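Local coordinates for taurocyamine kinase (PDB 4WOD), which reversibly transfers phosphate between ATP and taurocyamine, with magnesium as cofactor, in a phosphagen kinase unit that occurs twice along the chain, at residues Q48-N53 / R74-A79; S229-K232 / T237-Y240; S289-K294 / M412-A417; G471-T476 / E701-V706. The protein carries 4 engineered substitutions. All coordinates share one frame; numbering follows the deposited sequence.

Interaction 1: residues Q48-N53 / R74-A79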
# COMPACT_ATOMS: atom_id res chain seq x y z
N GLN A 48 -25.17 -5.90 21.80
CA GLN A 48 -24.04 -5.65 22.69
C GLN A 48 -22.72 -5.85 21.97
O GLN A 48 -21.75 -5.11 22.24
CB GLN A 48 -24.10 -6.56 23.92
CG GLN A 48 -25.19 -6.18 24.89
CD GLN A 48 -25.31 -7.19 25.99
OE1 GLN A 48 -25.11 -8.39 25.78
NE2 GLN A 48 -25.61 -6.72 27.19
N CYS A 49 -22.67 -6.83 21.05
CA CYS A 49 -21.45 -7.07 20.25
C CYS A 49 -21.08 -5.92 19.31
O CYS A 49 -19.90 -5.63 19.14
CB CYS A 49 -21.60 -8.34 19.41
SG CYS A 49 -21.87 -9.89 20.28
N VAL A 50 -22.08 -5.31 18.68
CA VAL A 50 -21.84 -4.31 17.62
C VAL A 50 -21.96 -2.87 18.09
O VAL A 50 -21.70 -1.93 17.32
CB VAL A 50 -22.81 -4.51 16.42
CG1 VAL A 50 -22.58 -5.87 15.76
CG2 VAL A 50 -24.27 -4.36 16.87
N ASN A 51 -22.37 -2.70 19.33
CA ASN A 51 -22.59 -1.38 19.91
C ASN A 51 -21.43 -0.42 19.69
O ASN A 51 -21.62 0.71 19.27
CB ASN A 51 -22.86 -1.52 21.41
CG ASN A 51 -23.35 -0.23 22.02
OD1 ASN A 51 -24.47 0.21 21.76
ND2 ASN A 51 -22.51 0.38 22.84
N THR A 52 -20.20 -0.88 19.95
CA THR A 52 -19.05 0.01 19.83
C THR A 52 -18.86 0.50 18.38
O THR A 52 -18.33 1.59 18.15
CB THR A 52 -17.75 -0.68 20.33
OG1 THR A 52 -16.76 0.30 20.68
CG2 THR A 52 -17.18 -1.64 19.27
N ASN A 53 -19.32 -0.28 17.40
CA ASN A 53 -19.18 0.15 16.01
C ASN A 53 -20.06 1.35 15.69
O ASN A 53 -19.72 2.17 14.84
CB ASN A 53 -19.50 -0.98 15.05
CG ASN A 53 -18.54 -2.13 15.17
OD1 ASN A 53 -18.93 -3.24 15.55
ND2 ASN A 53 -17.27 -1.88 14.85
N ARG A 74 -23.48 -17.03 14.75
CA ARG A 74 -22.48 -17.55 13.82
C ARG A 74 -22.52 -17.04 12.38
O ARG A 74 -21.47 -16.85 11.77
CB ARG A 74 -22.57 -19.07 13.78
CG ARG A 74 -21.46 -19.66 12.96
CD ARG A 74 -20.91 -20.91 13.56
NE ARG A 74 -20.20 -21.67 12.55
CZ ARG A 74 -20.03 -22.98 12.62
NH1 ARG A 74 -20.52 -23.65 13.66
NH2 ARG A 74 -19.39 -23.62 11.65
N ASP A 75 -23.70 -16.83 11.82
CA ASP A 75 -23.79 -16.39 10.42
C ASP A 75 -23.09 -15.04 10.24
O ASP A 75 -22.53 -14.75 9.18
CB ASP A 75 -25.25 -16.25 9.95
CG ASP A 75 -26.02 -17.56 9.97
OD1 ASP A 75 -25.40 -18.64 10.09
OD2 ASP A 75 -27.25 -17.49 9.84
N PHE A 76 -23.16 -14.22 11.29
CA PHE A 76 -22.53 -12.90 11.30
C PHE A 76 -21.03 -13.02 11.57
O PHE A 76 -20.21 -12.53 10.79
CB PHE A 76 -23.21 -12.00 12.34
CG PHE A 76 -22.48 -10.71 12.63
CD1 PHE A 76 -22.51 -9.66 11.72
CD2 PHE A 76 -21.78 -10.53 13.83
CE1 PHE A 76 -21.84 -8.46 11.98
CE2 PHE A 76 -21.10 -9.33 14.11
CZ PHE A 76 -21.13 -8.29 13.19
N PHE A 77 -20.67 -13.66 12.68
CA PHE A 77 -19.25 -13.69 13.06
C PHE A 77 -18.37 -14.50 12.11
O PHE A 77 -17.21 -14.14 11.90
CB PHE A 77 -19.08 -14.23 14.49
CG PHE A 77 -19.30 -13.20 15.56
CD1 PHE A 77 -18.31 -12.28 15.88
CD2 PHE A 77 -20.51 -13.13 16.25
CE1 PHE A 77 -18.51 -11.31 16.86
CE2 PHE A 77 -20.71 -12.17 17.24
CZ PHE A 77 -19.70 -11.25 17.54
N ASP A 78 -18.89 -15.60 11.55
CA ASP A 78 -18.08 -16.41 10.63
C ASP A 78 -17.76 -15.59 9.38
O ASP A 78 -16.65 -15.66 8.84
CB ASP A 78 -18.80 -17.71 10.25
CG ASP A 78 -18.46 -18.85 11.19
OD1 ASP A 78 -17.77 -18.58 12.20
OD2 ASP A 78 -18.88 -20.00 10.94
N ALA A 79 -18.72 -14.78 8.96
CA ALA A 79 -18.51 -13.91 7.82
C ALA A 79 -17.42 -12.88 8.14
O ALA A 79 -16.50 -12.67 7.34
CB ALA A 79 -19.81 -13.23 7.43
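C49 and V50 on helix 46-55 meet F77 and F76 on helix 74-84, where the two helices lie side by side with the CA atoms of C49 and F77 10.0 Å apart. At that spacing the backbones stay well clear of each other, and the side chains of F76 and F77 reach over to V50 and C49. C49 brings its sulfur to the rim of the F77 ring, where SG lies 3.8 Å from CZ. SG sits 5.0 Å from the centroid of the F77 ring and 87° off its normal, so this is an edge-on sulfur-aromatic contact. Next to it, V50 CG1 rests 3.8 Å from F76 CZ. The F76 side chain swings out with CG anti to the backbone N (chi1 169°), which carries its CZ end across to the valine. The two phenylalanines also touch each other: F76 CD2 lies over one face of the F77 ring, near its rim. Y70 packs edge-to-face with F77, and L6 and L9 of helix 6-14 close on V50. The side chain of F77 is about 10 Å from the bound arginine. The contact is buried apolar helix-helix packing in the small helical N-terminal domain of a phosphagen kinase.

Interaction 2: residues S229-K232 / T237-Y240. Engineered in segment 237-240: T237 (natural residue Ile).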
# COMPACT_ATOMS: atom_id res chain seq x y z
N SER A 229 5.35 -11.72 27.78
CA SER A 229 6.78 -11.89 28.09
C SER A 229 7.58 -10.84 27.31
O SER A 229 7.28 -10.58 26.15
CB SER A 229 7.22 -13.31 27.74
OG SER A 229 8.60 -13.51 28.04
N MET A 230 8.59 -10.24 27.91
CA MET A 230 9.31 -9.19 27.27
C MET A 230 10.70 -8.95 27.85
O MET A 230 10.94 -9.25 28.95
CB MET A 230 8.53 -7.92 27.34
CG MET A 230 8.43 -7.31 28.70
SD MET A 230 7.29 -8.12 29.78
CE MET A 230 6.93 -6.87 30.99
N GLN A 231 11.58 -8.42 27.05
CA GLN A 231 12.92 -8.02 27.51
C GLN A 231 13.62 -7.15 26.48
O GLN A 231 13.27 -7.15 25.29
CB GLN A 231 13.79 -9.25 27.83
CG GLN A 231 14.09 -10.10 26.62
CD GLN A 231 14.60 -11.49 26.99
OE1 GLN A 231 14.09 -12.12 27.93
NE2 GLN A 231 15.60 -11.97 26.27
N LYS A 232 14.61 -6.40 26.94
CA LYS A 232 15.44 -5.63 26.03
C LYS A 232 16.21 -6.60 25.15
O LYS A 232 16.49 -7.73 25.56
CB LYS A 232 16.37 -4.71 26.81
CG LYS A 232 15.72 -3.38 27.19
CD LYS A 232 16.53 -2.64 28.25
CE LYS A 232 15.70 -1.59 28.98
NZ LYS A 232 15.32 -0.47 28.09
N THR A 237 14.00 -16.42 21.60
CA THR A 237 13.95 -17.77 22.15
C THR A 237 13.53 -17.82 23.63
O THR A 237 12.60 -18.55 23.99
CB THR A 237 15.32 -18.47 22.00
OG1 THR A 237 15.58 -18.69 20.61
CG2 THR A 237 15.31 -19.80 22.75
N ALA A 238 14.22 -17.05 24.46
CA ALA A 238 13.93 -16.96 25.90
C ALA A 238 12.54 -16.36 26.17
O ALA A 238 11.77 -16.87 26.98
CB ALA A 238 15.01 -16.15 26.60
N VAL A 239 12.22 -15.27 25.48
CA VAL A 239 10.93 -14.59 25.65
C VAL A 239 9.79 -15.57 25.38
O VAL A 239 8.83 -15.66 26.16
CB VAL A 239 10.79 -13.38 24.71
CG1 VAL A 239 9.40 -12.75 24.81
CG2 VAL A 239 11.86 -12.36 25.01
N TYR A 240 9.91 -16.30 24.28
CA TYR A 240 8.87 -17.22 23.83
C TYR A 240 8.75 -18.43 24.74
O TYR A 240 7.65 -18.83 25.10
CB TYR A 240 9.14 -17.67 22.40
CG TYR A 240 8.20 -18.72 21.84
CD1 TYR A 240 6.94 -18.38 21.37
CD2 TYR A 240 8.59 -20.04 21.75
CE1 TYR A 240 6.09 -19.33 20.82
CE2 TYR A 240 7.75 -21.01 21.23
CZ TYR A 240 6.50 -20.65 20.77
OH TYR A 240 5.67 -21.62 20.24
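S229 and V239 join strand 225-232 to helix 236-251, the helix that follows it after a short glycine-containing turn. This is a local strand-turn-helix unit, and the two CA atoms come within 5.5 Å. The S229 hydroxyl donates to the main-chain carbonyl of V239, with OG 2.9 Å from O. The donor lies in the carbonyl plane, on a lone pair, and the C=O...OG angle is 115°. S229 OG points at the helix because it is anti to its own backbone N (chi1 -180°). Both branches of V239 lie beside this bond. CG1 packs on S229, 3.3 Å from its backbone O and 3.4 Å from its OG. CG2 turns to Q231 and lies 3.5 Å from CD of that amide. The strand is one of the central strands of the eight-stranded antiparallel sheet of the first catalytic domain, and the helix packs against that sheet. Here V239 also touches V122 on the adjoining strand 117-126, a residue predicted to belong to the ATP site. The Q231 side chain runs alongside V239 but points the other way, stretched out past its CG, which lies 3.6 Å from V239 CG2. Its OE1 accepts a hydrogen bond from R242, further along the same helix, so the polar end of Q231 is also tied to that helix. A238 is a lesser neighbour: its CB is 4.2 Å from Q231 NE2.

Interaction 3: residues S289-K294 / M412-A417; sequences SLPNFK and MIRNGA
R414 reaches out of helix 409-418 in the second repeat and meets N292, L290 and P291 of the first. The contact therefore joins the catalytic domain of one repeat to the N-terminal domain of the next. N292 stands at the N-cap position of helix 293-299, after a type I turn from L290 to F293, but its side chain makes no capping bond. It faces the arginine instead. The two side chains come from opposite directions, and their amide and guanidinium planes are 85° apart, nearly perpendicular. R414 is extended from CG to NE, with CG anti to the backbone N (chi1 -164°), and this carries its guanidinium to N292. The backbones stay apart, with the CA atoms of N292 and N415 10.5 Å from each other. N292 OD1 takes both terminal nitrogens at the guanidinium edge. The NH2 bond is the firmer, at 2.7 Å with an N-H...O angle of 160°. It lies in the guanidinium plane and in the carbonyl plane of OD1, on a lone pair. The second bond, from NH1, is weak. L290 crosses the guanidinium obliquely, while P291 packs over one face of it, with CD 4.2 Å from NH1. Other partners also hold the buried guanidinium: E367 forms a salt bridge with NE, and the backbone O of D557 accepts from NH1. Together these bonds would fix the rotation of the group, and E367 probably offsets its charge. On the leucine side, the closest atom is L290 CD2, 3.7 Å from R414 NH2.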
# COMPACT_ATOMS: atom_id res chain seq x y z
N SER A 289 10.98 3.66 4.70
CA SER A 289 10.83 4.76 3.76
C SER A 289 10.58 4.27 2.33
O SER A 289 10.33 5.07 1.42
CB SER A 289 12.08 5.65 3.78
OG SER A 289 13.14 5.04 3.06
N LEU A 290 10.67 2.96 2.12
CA LEU A 290 10.39 2.41 0.80
C LEU A 290 8.91 2.64 0.50
O LEU A 290 8.09 2.66 1.42
CB LEU A 290 10.75 0.92 0.72
CG LEU A 290 12.26 0.67 0.81
CD1 LEU A 290 12.55 -0.79 1.00
CD2 LEU A 290 12.98 1.20 -0.44
N PRO A 291 8.58 2.88 -0.78
CA PRO A 291 7.18 3.19 -1.12
C PRO A 291 6.22 2.05 -0.79
O PRO A 291 5.09 2.31 -0.35
CB PRO A 291 7.24 3.44 -2.62
CG PRO A 291 8.63 3.97 -2.84
CD PRO A 291 9.49 3.16 -1.90
N ASN A 292 6.68 0.81 -0.98
CA ASN A 292 5.87 -0.35 -0.67
C ASN A 292 6.30 -1.08 0.62
O ASN A 292 6.15 -2.30 0.71
CB ASN A 292 5.90 -1.32 -1.86
CG ASN A 292 7.31 -1.73 -2.23
OD1 ASN A 292 8.27 -1.01 -1.95
ND2 ASN A 292 7.45 -2.90 -2.86
N PHE A 293 6.81 -0.33 1.59
CA PHE A 293 7.16 -0.84 2.93
C PHE A 293 6.12 -1.81 3.48
O PHE A 293 6.43 -2.96 3.79
CB PHE A 293 7.36 0.34 3.90
CG PHE A 293 7.50 -0.06 5.36
CD1 PHE A 293 8.51 -0.91 5.78
CD2 PHE A 293 6.64 0.48 6.33
CE1 PHE A 293 8.65 -1.25 7.13
CE2 PHE A 293 6.78 0.16 7.68
CZ PHE A 293 7.78 -0.71 8.08
N LYS A 294 4.87 -1.36 3.59
CA LYS A 294 3.79 -2.23 4.07
C LYS A 294 3.67 -3.54 3.28
O LYS A 294 3.55 -4.62 3.87
CB LYS A 294 2.45 -1.48 4.02
CG LYS A 294 2.39 -0.25 4.91
CD LYS A 294 2.43 -0.63 6.38
CE LYS A 294 2.39 0.60 7.31
NZ LYS A 294 1.11 1.36 7.24
N MET A 412 16.11 1.52 -11.49
CA MET A 412 15.28 1.52 -12.68
C MET A 412 14.60 0.16 -12.94
O MET A 412 13.57 0.11 -13.60
CB MET A 412 16.10 1.98 -13.91
CG MET A 412 17.01 0.96 -14.57
SD MET A 412 17.76 1.65 -16.11
CE MET A 412 18.22 3.26 -15.50
N ILE A 413 15.12 -0.92 -12.37
CA ILE A 413 14.42 -2.20 -12.51
C ILE A 413 13.44 -2.48 -11.35
O ILE A 413 12.66 -3.44 -11.41
CB ILE A 413 15.40 -3.40 -12.62
CG1 ILE A 413 16.11 -3.64 -11.28
CG2 ILE A 413 16.39 -3.21 -13.79
CD1 ILE A 413 16.67 -5.05 -11.14
N ARG A 414 13.45 -1.63 -10.32
CA ARG A 414 12.65 -1.87 -9.12
C ARG A 414 11.15 -2.06 -9.42
O ARG A 414 10.51 -2.96 -8.85
CB ARG A 414 12.82 -0.73 -8.11
CG ARG A 414 12.33 -1.09 -6.73
CD ARG A 414 12.49 0.04 -5.70
NE ARG A 414 12.24 -0.46 -4.34
CZ ARG A 414 11.03 -0.56 -3.78
NH1 ARG A 414 9.95 -0.18 -4.45
NH2 ARG A 414 10.90 -1.04 -2.56
N ASN A 415 10.60 -1.23 -10.31
CA ASN A 415 9.16 -1.38 -10.60
C ASN A 415 8.87 -2.78 -11.15
O ASN A 415 7.85 -3.39 -10.82
CB ASN A 415 8.65 -0.31 -11.58
CG ASN A 415 9.29 -0.42 -12.95
OD1 ASN A 415 10.49 -0.31 -13.09
ND2 ASN A 415 8.48 -0.68 -13.96
N GLY A 416 9.78 -3.31 -11.97
CA GLY A 416 9.62 -4.64 -12.52
C GLY A 416 9.87 -5.74 -11.50
O GLY A 416 9.16 -6.75 -11.45
N ALA A 417 10.89 -5.54 -10.68
CA ALA A 417 11.18 -6.49 -9.60
C ALA A 417 9.95 -6.76 -8.73
O ALA A 417 9.65 -7.91 -8.39
CB ALA A 417 12.33 -5.98 -8.77

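Interaction 4: residues G471-T476 / E701-V706; sequences GDLDPT and EMAEGV
L473 is the chief residue of this contact, set in the loop between helix 437-448 and strand 480-489. Its side chain lies against A703, M702 and V706 on helix 695-715. The CA atoms of L473 and A703 are 7.0 Å apart, close enough for the leucine to lie directly on the helix surface. CD2 meets the methyl of A703, 3.8 Å from its CB. CD1 lies over the same residue, 4.0 Å from A703 CA, and also touches M702 and V706. V706 CG1 and M702 SD are each 4.2 Å from L473 CD1. A703 and V706 are three positions apart, so the two branches of L473 rest on a single side of the helix. All these contacts are apolar. Helix 695-715 packs on the antiparallel sheet of the second catalytic domain, where M702 and V706 touch V643 of strand 639-646, predicted to belong to the ATP site. L473 and V706 also share I480 at the start of strand 480-489 as a neighbour. The loop shape around L473 is held by its flanking aspartates. D472 OD1 accepts from the backbone N of D474 at 2.8 Å, which makes an Asx turn with L473 at its middle. D474 OD2 in turn accepts from the backbone N atoms of F479 and I480, tying the loop to the strand that follows.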
# COMPACT_ATOMS: atom_id res chain seq x y z
N GLY A 471 -6.74 16.74 -41.36
CA GLY A 471 -7.68 17.76 -40.98
C GLY A 471 -8.69 17.21 -40.00
O GLY A 471 -8.35 16.86 -38.86
N ASP A 472 -9.95 17.14 -40.44
CA ASP A 472 -11.01 16.56 -39.63
C ASP A 472 -11.32 15.15 -40.13
O ASP A 472 -11.90 14.96 -41.21
CB ASP A 472 -12.26 17.44 -39.69
CG ASP A 472 -13.31 17.02 -38.68
OD1 ASP A 472 -13.39 15.82 -38.34
OD2 ASP A 472 -14.07 17.92 -38.22
N LEU A 473 -10.96 14.17 -39.33
CA LEU A 473 -11.09 12.77 -39.71
C LEU A 473 -12.55 12.28 -39.71
O LEU A 473 -12.82 11.14 -40.08
CB LEU A 473 -10.26 11.89 -38.78
CG LEU A 473 -8.83 12.32 -38.47
CD1 LEU A 473 -8.15 11.29 -37.55
CD2 LEU A 473 -8.01 12.54 -39.71
N ASP A 474 -13.47 13.14 -39.27
CA ASP A 474 -14.88 12.79 -39.19
C ASP A 474 -15.75 14.04 -39.02
O ASP A 474 -16.27 14.30 -37.94
CB ASP A 474 -15.13 11.82 -38.02
CG ASP A 474 -16.58 11.38 -37.92
OD1 ASP A 474 -17.16 10.95 -38.94
OD2 ASP A 474 -17.15 11.46 -36.81
N PRO A 475 -15.90 14.83 -40.11
CA PRO A 475 -16.67 16.08 -40.06
C PRO A 475 -18.13 15.81 -39.72
O PRO A 475 -18.77 16.60 -39.03
CB PRO A 475 -16.55 16.64 -41.49
CG PRO A 475 -15.46 15.85 -42.14
CD PRO A 475 -15.44 14.52 -41.47
N THR A 476 -18.64 14.68 -40.23
CA THR A 476 -20.05 14.30 -40.12
C THR A 476 -20.49 14.04 -38.69
O THR A 476 -20.05 14.70 -37.75
CB THR A 476 -20.35 13.03 -40.96
OG1 THR A 476 -19.89 11.86 -40.25
CG2 THR A 476 -19.69 13.10 -42.33
N GLU A 701 0.36 8.90 -39.15
CA GLU A 701 0.14 7.46 -39.08
C GLU A 701 -1.19 7.17 -38.40
O GLU A 701 -1.97 6.36 -38.90
CB GLU A 701 1.29 6.75 -38.36
CG GLU A 701 2.51 6.58 -39.24
CD GLU A 701 3.52 5.60 -38.69
OE1 GLU A 701 3.17 4.77 -37.82
OE2 GLU A 701 4.68 5.65 -39.14
N MET A 702 -1.46 7.83 -37.27
CA MET A 702 -2.74 7.62 -36.59
C MET A 702 -3.88 7.97 -37.53
O MET A 702 -4.78 7.16 -37.74
CB MET A 702 -2.83 8.43 -35.29
CG MET A 702 -4.10 8.13 -34.50
SD MET A 702 -5.48 9.19 -35.00
CE MET A 702 -5.15 10.68 -34.08
N ALA A 703 -3.83 9.17 -38.11
CA ALA A 703 -4.87 9.64 -39.02
C ALA A 703 -5.11 8.67 -40.19
O ALA A 703 -6.25 8.27 -40.45
CB ALA A 703 -4.52 11.03 -39.54
N GLU A 704 -4.05 8.28 -40.88
CA GLU A 704 -4.16 7.34 -41.99
C GLU A 704 -4.77 6.02 -41.53
O GLU A 704 -5.62 5.45 -42.22
CB GLU A 704 -2.80 7.09 -42.64
CG GLU A 704 -2.31 8.22 -43.51
CD GLU A 704 -1.08 7.85 -44.31
OE1 GLU A 704 0.03 8.30 -43.94
OE2 GLU A 704 -1.21 7.10 -45.30
N GLY A 705 -4.34 5.53 -40.37
CA GLY A 705 -4.87 4.31 -39.80
C GLY A 705 -6.34 4.41 -39.42
O GLY A 705 -7.10 3.45 -39.58
N VAL A 706 -6.74 5.56 -38.89
CA VAL A 706 -8.11 5.76 -38.44
C VAL A 706 -9.01 5.98 -39.66
O VAL A 706 -10.13 5.49 -39.69
CB VAL A 706 -8.21 6.94 -37.45
CG1 VAL A 706 -9.66 7.37 -37.22
CG2 VAL A 706 -7.54 6.57 -36.12

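Overall arrangement
The four contacts follow one another along the chain, each closing before the next opens, none touching another. Interactions 1 and 2 lie in the first repeat, their centres about 34 Å apart. Interaction 1 is in its helical N-terminal domain, interaction 2 on the sheet of its catalytic domain. In interaction 4 a loop of the second repeat meets helix 695-715, which packs on the corresponding sheet. This contact's centre is about 72 Å from that of interaction 2, on the opposite side of the chain's centre. Interaction 3 spans the two repeats, its centre about 11 Å from the centre of the chain. The set thus samples packing within each kinase unit and the junction between the units.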